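Local coordinates for GTPase activator-like protein (Chaetomium thermophilum, PDB 5HIU) that forms the N-terminal, all-helical part of TSC2, a much longer protein that is probably a GTPase activator, at residues Val223-Asp226 and Leu227-Cys230; Val434-Leu437 and Ile438-Gly442. All coordinates share one frame; numbering follows the deposited sequence.

Interaction 1 of 2, residues Val223-Asp226 and Leu227-Cys230; sequences VEDD and LRAC
Asp225 and Arg228 form a local salt bridge one turn apart, at the N-terminal end of helix 224-240 near the middle of the chain. OD1 of Asp225 lies 3.6 Å from NH1 of Arg228, a fairly long pairing. The two side chains run alongside each other in the same direction, but their flat ends are steeply turned, the carboxylate plane standing 77° from the guanidinium plane. Arg228 reaches back because its chain, extended through CG and CD, bends at chi3 (-89°), which brings NH1 toward the start of the helix. NH2 has a further, long and weak ion pair with Glu268. On this partly exposed side Leu265 packs against Glu224 and Arg228, and CG of Glu224 lies 4.1 Å from Arg228 NH1.

Beneath the charges runs the first turn of an alpha-helix in this N-terminal part of the protein, a row of packed helices. The carbonyl O of Glu224 accepts the N-H of Arg228 at 2.8 Å, nearly straight at 161°, and takes a weaker bond from Leu227 N. Asp225 O and Asp226 O receive Ala229 N and Cys230 N in the same i to i+4 pattern, each also at 2.8 Å.

The inner side of the turn is held differently. Asp226 is buried, and its OD2 is gripped by a hydrogen bond with Thr221 OG1 and a salt bridge to Arg158, which probably favours the charged carboxylate. Phe188 of helix 179-198 lies against Asp226, Ala229 and Cys230, while Leu227 and Cys230 meet Cys218 of helix 204-219.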
ATOM      1  N   VAL A 223      -0.715   0.578 -13.136  1.00 70.07           N
ATOM      2  CA  VAL A 223       0.736   0.690 -12.946  1.00 66.47           C
ATOM      3  C   VAL A 223       1.213   0.158 -11.589  1.00 63.96           C
ATOM      4  O   VAL A 223       0.914   0.697 -10.528  1.00 68.97           O
ATOM      5  CB  VAL A 223       1.216   2.145 -13.117  1.00 65.63           C
ATOM      6  CG1 VAL A 223       2.733   2.179 -13.244  1.00 67.75           C
ATOM      7  CG2 VAL A 223       0.569   2.781 -14.342  1.00 65.63           C
ATOM      8  N   GLU A 224       1.981  -0.912 -11.665  1.00 62.33           N
ATOM      9  CA  GLU A 224       2.533  -1.606 -10.531  1.00 58.70           C
ATOM     10  C   GLU A 224       3.258  -0.672  -9.559  1.00 58.01           C
ATOM     11  O   GLU A 224       3.190  -0.854  -8.337  1.00 62.88           O
ATOM     12  CB  GLU A 224       3.471  -2.684 -11.074  1.00 60.71           C
ATOM     13  CG  GLU A 224       4.336  -3.389 -10.061  1.00 64.74           C
ATOM     14  CD  GLU A 224       4.781  -4.757 -10.536  1.00 73.97           C
ATOM     15  OE1 GLU A 224       4.265  -5.240 -11.565  1.00 81.48           O
ATOM     16  OE2 GLU A 224       5.645  -5.365  -9.874  1.00 77.30           O
ATOM     17  N   ASP A 225       3.943   0.334 -10.086  1.00 58.81           N
ATOM     18  CA  ASP A 225       4.689   1.278  -9.240  1.00 57.55           C
ATOM     19  C   ASP A 225       3.793   2.016  -8.259  1.00 54.51           C
ATOM     20  O   ASP A 225       4.202   2.227  -7.125  1.00 48.39           O
ATOM     21  CB  ASP A 225       5.495   2.286 -10.075  1.00 59.36           C
ATOM     22  CG  ASP A 225       6.840   1.736 -10.530  1.00 69.78           C
ATOM     23  OD1 ASP A 225       7.362   0.750  -9.940  1.00 75.01           O
ATOM     24  OD2 ASP A 225       7.380   2.290 -11.511  1.00 85.87           O
ATOM     25  N   ASP A 226       2.586   2.395  -8.698  1.00 52.92           N
ATOM     26  CA  ASP A 226       1.554   2.895  -7.801  1.00 48.89           C
ATOM     27  C   ASP A 226       1.274   1.904  -6.668  1.00 50.10           C
ATOM     28  O   ASP A 226       1.073   2.305  -5.528  1.00 51.01           O
ATOM     29  CB  ASP A 226       0.247   3.156  -8.556  1.00 54.55           C
ATOM     30  CG  ASP A 226       0.367   4.237  -9.635  1.00 55.92           C
ATOM     31  OD1 ASP A 226       1.330   5.030  -9.596  1.00 56.22           O
ATOM     32  OD2 ASP A 226      -0.529   4.295 -10.518  1.00 53.90           O
ATOM     33  N   LEU A 227       1.229   0.609  -6.963  1.00 53.48           N
ATOM     34  CA  LEU A 227       0.981  -0.375  -5.902  1.00 54.34           C
ATOM     35  C   LEU A 227       2.159  -0.462  -4.966  1.00 52.28           C
ATOM     36  O   LEU A 227       1.995  -0.570  -3.764  1.00 47.16           O
ATOM     37  CB  LEU A 227       0.743  -1.771  -6.468  1.00 54.66           C
ATOM     38  CG  LEU A 227      -0.577  -2.021  -7.141  1.00 60.36           C
ATOM     39  CD1 LEU A 227      -0.560  -3.419  -7.728  1.00 66.54           C
ATOM     40  CD2 LEU A 227      -1.727  -1.871  -6.162  1.00 63.98           C
ATOM     41  N   ARG A 228       3.352  -0.476  -5.540  1.00 49.54           N
ATOM     42  CA  ARG A 228       4.546  -0.534  -4.728  1.00 52.24           C
ATOM     43  C   ARG A 228       4.486   0.674  -3.820  1.00 48.91           C
ATOM     44  O   ARG A 228       4.709   0.572  -2.618  1.00 51.58           O
ATOM     45  CB  ARG A 228       5.799  -0.530  -5.604  1.00 51.88           C
ATOM     46  CG  ARG A 228       7.092  -0.384  -4.843  1.00 58.46           C
ATOM     47  CD  ARG A 228       8.307  -0.413  -5.767  1.00 63.06           C
ATOM     48  NE  ARG A 228       8.792  -1.774  -5.976  1.00 67.61           N
ATOM     49  CZ  ARG A 228       8.427  -2.583  -6.970  1.00 76.63           C
ATOM     50  NH1 ARG A 228       7.556  -2.201  -7.908  1.00 80.95           N
ATOM     51  NH2 ARG A 228       8.947  -3.804  -7.033  1.00 82.95           N
ATOM     52  N   ALA A 229       4.124   1.807  -4.403  1.00 46.56           N
ATOM     53  CA  ALA A 229       4.147   3.073  -3.688  1.00 47.09           C
ATOM     54  C   ALA A 229       3.120   3.077  -2.563  1.00 47.42           C
ATOM     55  O   ALA A 229       3.454   3.460  -1.457  1.00 46.94           O
ATOM     56  CB  ALA A 229       3.912   4.246  -4.646  1.00 45.84           C
ATOM     57  N   CYS A 230       1.889   2.640  -2.847  1.00 45.11           N
ATOM     58  CA  CYS A 230       0.848   2.562  -1.836  1.00 44.78           C
ATOM     59  C   CYS A 230       1.173   1.611  -0.708  1.00 51.53           C
ATOM     60  O   CYS A 230       0.777   1.846   0.430  1.00 62.25           O
ATOM     61  CB  CYS A 230      -0.471   2.123  -2.454  1.00 47.43           C
ATOM     62  SG  CYS A 230      -1.093   3.348  -3.594  1.00 57.60           S
TER

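Interaction 2 of 2, residues Val434-Leu437 and Ile438-Gly442; sequences VENL and IVHQG
Val434 and Ile438 make an apolar contact one turn apart on the last turns of helix 423-441, an alpha-helix that pairs with helix 448-459 at the C-terminal end of the helical array. The contact is light: CG1 of Val434 stands 4.3 Å from CD1 of Ile438. The Ile438 branch through CG1 lies anti to its own carbonyl carbon (chi1 -65°), which carries it back along the helix until CG1 is 3.3 Å from Val434 O. Both residues also pack on Leu455 of helix 448-459, and Ile438 further touches Cys451 and Met452, so this side of the helix packs on helix 448-459.

Backbone hydrogen bonds supply the second kind of contact. Ile438 N, Val439 N, His440 N and Gln441 N bond in turn to the carbonyl oxygens of Val434, Glu435, Asn436 and Leu437, the shortest being His440 N to Asn436 O at 2.8 Å. Gly442 is the first residue to leave helical phi/psi, with a positive phi of 70°, while its N still makes a weak bond back to Ile438 O.

Polar side chains meet on a more exposed side. Asn436 and His440 lie next to each other and point the same way, the amide plane only 22° from the imidazole plane. CG1 of Val439 covers one ring face, 4.2 Å above its centre. ND1 of His440 comes within 2.9 Å of Asn436 O, and CE1 of His440 lies 3.5 Å from the Asn436 amide nitrogen ND2.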
ATOM      1  N   VAL A 434       2.737 -37.532   5.039  1.00 81.90           N
ATOM      2  CA  VAL A 434       1.937 -38.265   6.010  1.00 80.10           C
ATOM      3  C   VAL A 434       2.463 -39.683   6.136  1.00 82.66           C
ATOM      4  O   VAL A 434       2.493 -40.279   7.214  1.00 80.82           O
ATOM      5  CB  VAL A 434       0.463 -38.325   5.584  1.00 81.23           C
ATOM      6  CG1 VAL A 434      -0.309 -39.335   6.433  1.00 82.65           C
ATOM      7  CG2 VAL A 434      -0.170 -36.947   5.688  1.00 77.46           C
ATOM      8  N   GLU A 435       2.861 -40.211   4.994  1.00 84.92           N
ATOM      9  CA  GLU A 435       3.518 -41.493   4.907  1.00 87.77           C
ATOM     10  C   GLU A 435       4.801 -41.510   5.726  1.00 87.19           C
ATOM     11  O   GLU A 435       5.046 -42.444   6.479  1.00 90.26           O
ATOM     12  CB  GLU A 435       3.810 -41.754   3.444  1.00 91.76           C
ATOM     13  CG  GLU A 435       4.452 -43.068   3.112  1.00 96.91           C
ATOM     14  CD  GLU A 435       4.440 -43.306   1.618  1.00100.23           C
ATOM     15  OE1 GLU A 435       3.334 -43.367   1.039  1.00102.15           O
ATOM     16  OE2 GLU A 435       5.531 -43.415   1.027  1.00102.91           O
ATOM     17  N   ASN A 436       5.607 -40.470   5.584  1.00 88.21           N
ATOM     18  CA  ASN A 436       6.855 -40.352   6.340  1.00 89.96           C
ATOM     19  C   ASN A 436       6.647 -40.204   7.829  1.00 87.38           C
ATOM     20  O   ASN A 436       7.453 -40.704   8.612  1.00 92.31           O
ATOM     21  CB  ASN A 436       7.685 -39.151   5.866  1.00 90.86           C
ATOM     22  CG  ASN A 436       8.485 -39.437   4.614  1.00 95.43           C
ATOM     23  OD1 ASN A 436       8.478 -38.642   3.676  1.00 98.53           O
ATOM     24  ND2 ASN A 436       9.197 -40.557   4.598  1.00 99.91           N
ATOM     25  N   LEU A 437       5.598 -39.485   8.219  1.00 82.69           N
ATOM     26  CA  LEU A 437       5.333 -39.236   9.628  1.00 81.31           C
ATOM     27  C   LEU A 437       5.015 -40.539  10.334  1.00 84.73           C
ATOM     28  O   LEU A 437       5.515 -40.797  11.425  1.00 88.79           O
ATOM     29  CB  LEU A 437       4.186 -38.260   9.800  1.00 78.52           C
ATOM     30  CG  LEU A 437       4.563 -36.803   9.527  1.00 77.38           C
ATOM     31  CD1 LEU A 437       3.299 -36.009   9.286  1.00 78.30           C
ATOM     32  CD2 LEU A 437       5.348 -36.165  10.662  1.00 76.97           C
ATOM     33  N   ILE A 438       4.208 -41.370   9.690  1.00 83.97           N
ATOM     34  CA  ILE A 438       3.892 -42.673  10.215  1.00 85.45           C
ATOM     35  C   ILE A 438       5.169 -43.475  10.364  1.00 88.62           C
ATOM     36  O   ILE A 438       5.437 -44.043  11.417  1.00 89.80           O
ATOM     37  CB  ILE A 438       2.952 -43.451   9.277  1.00 88.67           C
ATOM     38  CG1 ILE A 438       1.594 -42.752   9.202  1.00 88.19           C
ATOM     39  CG2 ILE A 438       2.782 -44.897   9.752  1.00 88.96           C
ATOM     40  CD1 ILE A 438       0.759 -43.186   8.023  1.00 90.24           C
ATOM     41  N   VAL A 439       5.953 -43.521   9.300  1.00 89.89           N
ATOM     42  CA  VAL A 439       7.121 -44.368   9.291  1.00 92.81           C
ATOM     43  C   VAL A 439       8.082 -43.920  10.366  1.00 93.46           C
ATOM     44  O   VAL A 439       8.552 -44.735  11.145  1.00 99.34           O
ATOM     45  CB  VAL A 439       7.805 -44.397   7.910  1.00 94.41           C
ATOM     46  CG1 VAL A 439       9.192 -45.034   7.977  1.00 98.08           C
ATOM     47  CG2 VAL A 439       6.942 -45.183   6.947  1.00 96.64           C
ATOM     48  N   HIS A 440       8.357 -42.634  10.445  1.00 91.96           N
ATOM     49  CA  HIS A 440       9.402 -42.188  11.352  1.00 97.72           C
ATOM     50  C   HIS A 440       9.017 -42.121  12.829  1.00102.28           C
ATOM     51  O   HIS A 440       9.841 -42.459  13.682  1.00102.68           O
ATOM     52  CB  HIS A 440      10.025 -40.912  10.827  1.00 95.44           C
ATOM     53  CG  HIS A 440      10.760 -41.148   9.549  1.00 97.12           C
ATOM     54  ND1 HIS A 440      10.380 -40.590   8.348  1.00 95.11           N
ATOM     55  CD2 HIS A 440      11.795 -41.975   9.272  1.00 98.86           C
ATOM     56  CE1 HIS A 440      11.188 -41.021   7.396  1.00 97.55           C
ATOM     57  NE2 HIS A 440      12.057 -41.861   7.930  1.00 99.83           N
ATOM     58  N   GLN A 441       7.777 -41.746  13.135  1.00103.73           N
ATOM     59  CA  GLN A 441       7.294 -41.797  14.517  1.00103.59           C
ATOM     60  C   GLN A 441       6.662 -43.153  14.899  1.00104.26           C
ATOM     61  O   GLN A 441       7.078 -43.801  15.861  1.00102.75           O
ATOM     62  CB  GLN A 441       6.288 -40.694  14.754  1.00100.36           C
ATOM     63  CG  GLN A 441       6.840 -39.293  14.630  1.00101.33           C
ATOM     64  CD  GLN A 441       6.037 -38.313  15.461  1.00106.49           C
ATOM     65  OE1 GLN A 441       5.387 -38.709  16.442  1.00110.14           O
ATOM     66  NE2 GLN A 441       6.080 -37.027  15.093  1.00105.83           N
ATOM     67  N   GLY A 442       5.646 -43.578  14.160  1.00105.05           N
ATOM     68  CA  GLY A 442       4.948 -44.821  14.500  1.00113.49           C
ATOM     69  C   GLY A 442       4.130 -44.654  15.774  1.00113.42           C
ATOM     70  O   GLY A 442       3.454 -43.643  15.925  1.00114.72           O
TER

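Interactions 1 and 2 occupy opposite ends of their helices: residues 223-230 lie at the N-terminal end of helix 224-240, whereas residues 434-442 lie at the C-terminal end of helix 423-441. They also differ in place. Interaction 1 is centred about 8 Å from the centre of the chain, and interaction 2 about 43 Å from it, toward the C-terminal end of the array. Their centres are about 46 Å apart and their nearest atoms about 36 Å, so they do not touch. Both belong to the DUF3384 region. Interaction 1 packs against helices 179-198 and 204-219 and has a salt bridge to Arg158 of helix 139-163, while interaction 2 meets the following helix, 448-459.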